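Local coordinates for protein TetR family transcriptional regulator (Rhodococcus erythropolis, PDB 4ZA6) that probably represses transcription of the quorum-sensing signal degradation gene qsdA as a DNA-binding regulator of the TetR family, at residues Y77-F82 / T172-I177. Residues are numbered along the deposited sequence; the frame is centred on the assembly and turned at random.
Sequences YILDVF and TALDLI
Leu79 and Leu174 interlock where 77-82 and 172-177 come nearest, their CA atoms 6.6 Å apart. Each keeps CG anti to its own carbonyl carbon, so the branched tip slants across the gap and the two side chains cross obliquely, with Leu79 CD2 3.9 Å from Leu174 CD2. Leucine suits both places: neither CB points straight at the partner helix, and the extra reach delivers a methyl to the opposing backbone. Leu79 CD2 lies 3.4 Å from the carbonyl O of Leu174, while Leu174 CD2 lies 3.6 Å from the O of Leu79, a reciprocal van der Waals contact without hydrogen bonds.

These turns belong to helices 74-90 and 170-181 of the all-helical TetR-like C-terminal domain; they pack nearly antiparallel, at 152°, with local axes 10.3 Å apart.

Beta-branched Ile177 points toward helix 74-90 and divides its contacts between two methyls. CG2, anti to the backbone N, meets Leu79 CD2 at 3.9 Å and touches Ile78 CG2 more loosely. CD1 extends the other branch to Phe82, 3.6 Å from both CB and CG, approaching the ring obliquely. Phe82 also points across the interface, and its side chain touches Thr124 of helix 115-133, where Ile78 touches Ile127 and Leu128. Ile177 also touches Cys154 of helix 143-158.

Polar residues face elsewhere: Asp80 accepts a hydrogen bond from Ser71 N, and Asp175 forms a salt bridge with Arg185.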
loop_
_atom_site.group_PDB
_atom_site.type_symbol
_atom_site.label_atom_id
_atom_site.label_comp_id
_atom_site.label_asym_id
_atom_site.label_seq_id
_atom_site.Cartn_x
_atom_site.Cartn_y
_atom_site.Cartn_z
ATOM N N TYR A 77 -13.666 -1.033 -13.518
ATOM C CA TYR A 77 -12.548 -1.944 -13.206
ATOM C C TYR A 77 -11.663 -1.308 -12.154
ATOM O O TYR A 77 -11.257 -1.998 -11.218
ATOM C CB TYR A 77 -11.740 -2.290 -14.474
ATOM C CG TYR A 77 -10.430 -3.012 -14.232
ATOM C CD1 TYR A 77 -10.390 -4.393 -14.082
ATOM C CD2 TYR A 77 -9.226 -2.314 -14.188
ATOM C CE1 TYR A 77 -9.185 -5.062 -13.873
ATOM C CE2 TYR A 77 -8.015 -2.973 -13.985
ATOM C CZ TYR A 77 -8.002 -4.345 -13.817
ATOM O OH TYR A 77 -6.813 -5.001 -13.616
ATOM N N ILE A 78 -11.339 -0.000 -12.315
ATOM C CA ILE A 78 -10.491 0.736 -11.378
ATOM C C ILE A 78 -11.163 0.754 -10.016
ATOM O O ILE A 78 -10.511 0.491 -9.012
ATOM C CB ILE A 78 -10.166 2.161 -11.901
ATOM C CG1 ILE A 78 -9.335 2.096 -13.213
ATOM C CG2 ILE A 78 -9.442 2.983 -10.825
ATOM C CD1 ILE A 78 -9.536 3.299 -14.163
ATOM N N LEU A 79 -12.495 0.991 -9.994
ATOM C CA LEU A 79 -13.257 0.971 -8.759
ATOM C C LEU A 79 -13.207 -0.402 -8.103
ATOM O O LEU A 79 -13.008 -0.490 -6.892
ATOM C CB LEU A 79 -14.700 1.454 -8.958
ATOM C CG LEU A 79 -14.886 2.974 -9.048
ATOM C CD1 LEU A 79 -16.332 3.315 -9.484
ATOM C CD2 LEU A 79 -14.658 3.647 -7.709
ATOM N N ASP A 80 -13.323 -1.456 -8.892
ATOM C CA ASP A 80 -13.253 -2.816 -8.370
ATOM C C ASP A 80 -11.879 -3.142 -7.765
ATOM O O ASP A 80 -11.816 -3.745 -6.693
ATOM C CB ASP A 80 -13.617 -3.830 -9.454
ATOM C CG ASP A 80 -13.891 -5.219 -8.920
ATOM O OD1 ASP A 80 -14.235 -5.345 -7.721
ATOM O OD2 ASP A 80 -13.853 -6.158 -9.707
ATOM N N VAL A 81 -10.788 -2.775 -8.453
ATOM C CA VAL A 81 -9.412 -3.028 -7.958
ATOM C C VAL A 81 -9.243 -2.347 -6.587
ATOM O O VAL A 81 -8.816 -3.004 -5.642
ATOM C CB VAL A 81 -8.333 -2.529 -8.959
ATOM C CG1 VAL A 81 -6.948 -2.472 -8.317
ATOM C CG2 VAL A 81 -8.311 -3.393 -10.223
ATOM N N PHE A 82 -9.622 -1.052 -6.479
ATOM C CA PHE A 82 -9.483 -0.276 -5.229
ATOM C C PHE A 82 -10.301 -0.800 -4.091
ATOM O O PHE A 82 -9.809 -0.815 -2.966
ATOM C CB PHE A 82 -9.744 1.226 -5.450
ATOM C CG PHE A 82 -8.473 1.936 -5.832
ATOM C CD1 PHE A 82 -7.645 2.486 -4.857
ATOM C CD2 PHE A 82 -8.069 2.002 -7.159
ATOM C CE1 PHE A 82 -6.444 3.098 -5.203
ATOM C CE2 PHE A 82 -6.851 2.592 -7.502
ATOM C CZ PHE A 82 -6.053 3.140 -6.520
ATOM N N THR A 172 -16.547 5.898 1.165
ATOM C CA THR A 172 -16.187 7.306 0.956
ATOM C C THR A 172 -14.950 7.384 0.074
ATOM O O THR A 172 -14.903 8.233 -0.801
ATOM C CB THR A 172 -16.014 8.037 2.302
ATOM O OG1 THR A 172 -17.254 8.000 3.007
ATOM C CG2 THR A 172 -15.606 9.475 2.130
ATOM N N ALA A 173 -13.983 6.487 0.255
ATOM C CA ALA A 173 -12.773 6.506 -0.584
ATOM C C ALA A 173 -13.153 6.177 -2.036
ATOM O O ALA A 173 -12.663 6.834 -2.952
ATOM C CB ALA A 173 -11.732 5.520 -0.061
ATOM N N LEU A 174 -14.088 5.222 -2.238
ATOM C CA LEU A 174 -14.566 4.865 -3.578
ATOM C C LEU A 174 -15.297 6.018 -4.262
ATOM O O LEU A 174 -15.189 6.188 -5.488
ATOM C CB LEU A 174 -15.459 3.624 -3.490
ATOM C CG LEU A 174 -14.698 2.309 -3.226
ATOM C CD1 LEU A 174 -15.666 1.145 -3.036
ATOM C CD2 LEU A 174 -13.719 2.004 -4.337
ATOM N N ASP A 175 -16.075 6.794 -3.469
ATOM C CA ASP A 175 -16.819 7.955 -3.967
ATOM C C ASP A 175 -15.836 8.993 -4.500
ATOM O O ASP A 175 -16.086 9.592 -5.549
ATOM C CB ASP A 175 -17.677 8.561 -2.850
ATOM C CG ASP A 175 -18.893 7.758 -2.437
ATOM O OD1 ASP A 175 -19.429 7.027 -3.283
ATOM O OD2 ASP A 175 -19.349 7.923 -1.277
ATOM N N LEU A 176 -14.702 9.170 -3.794
ATOM C CA LEU A 176 -13.618 10.096 -4.178
ATOM C C LEU A 176 -12.895 9.639 -5.455
ATOM O O LEU A 176 -12.582 10.475 -6.303
ATOM C CB LEU A 176 -12.630 10.283 -3.028
ATOM C CG LEU A 176 -13.122 11.185 -1.882
ATOM C CD1 LEU A 176 -12.265 10.987 -0.644
ATOM C CD2 LEU A 176 -13.111 12.679 -2.285
ATOM N N ILE A 177 -12.671 8.316 -5.608
ATOM C CA ILE A 177 -12.074 7.736 -6.828
ATOM C C ILE A 177 -13.004 8.002 -8.009
ATOM O O ILE A 177 -12.539 8.491 -9.044
ATOM C CB ILE A 177 -11.754 6.236 -6.673
ATOM C CG1 ILE A 177 -10.719 6.012 -5.580
ATOM C CG2 ILE A 177 -11.295 5.620 -8.008
ATOM C CD1 ILE A 177 -10.762 4.610 -5.010
#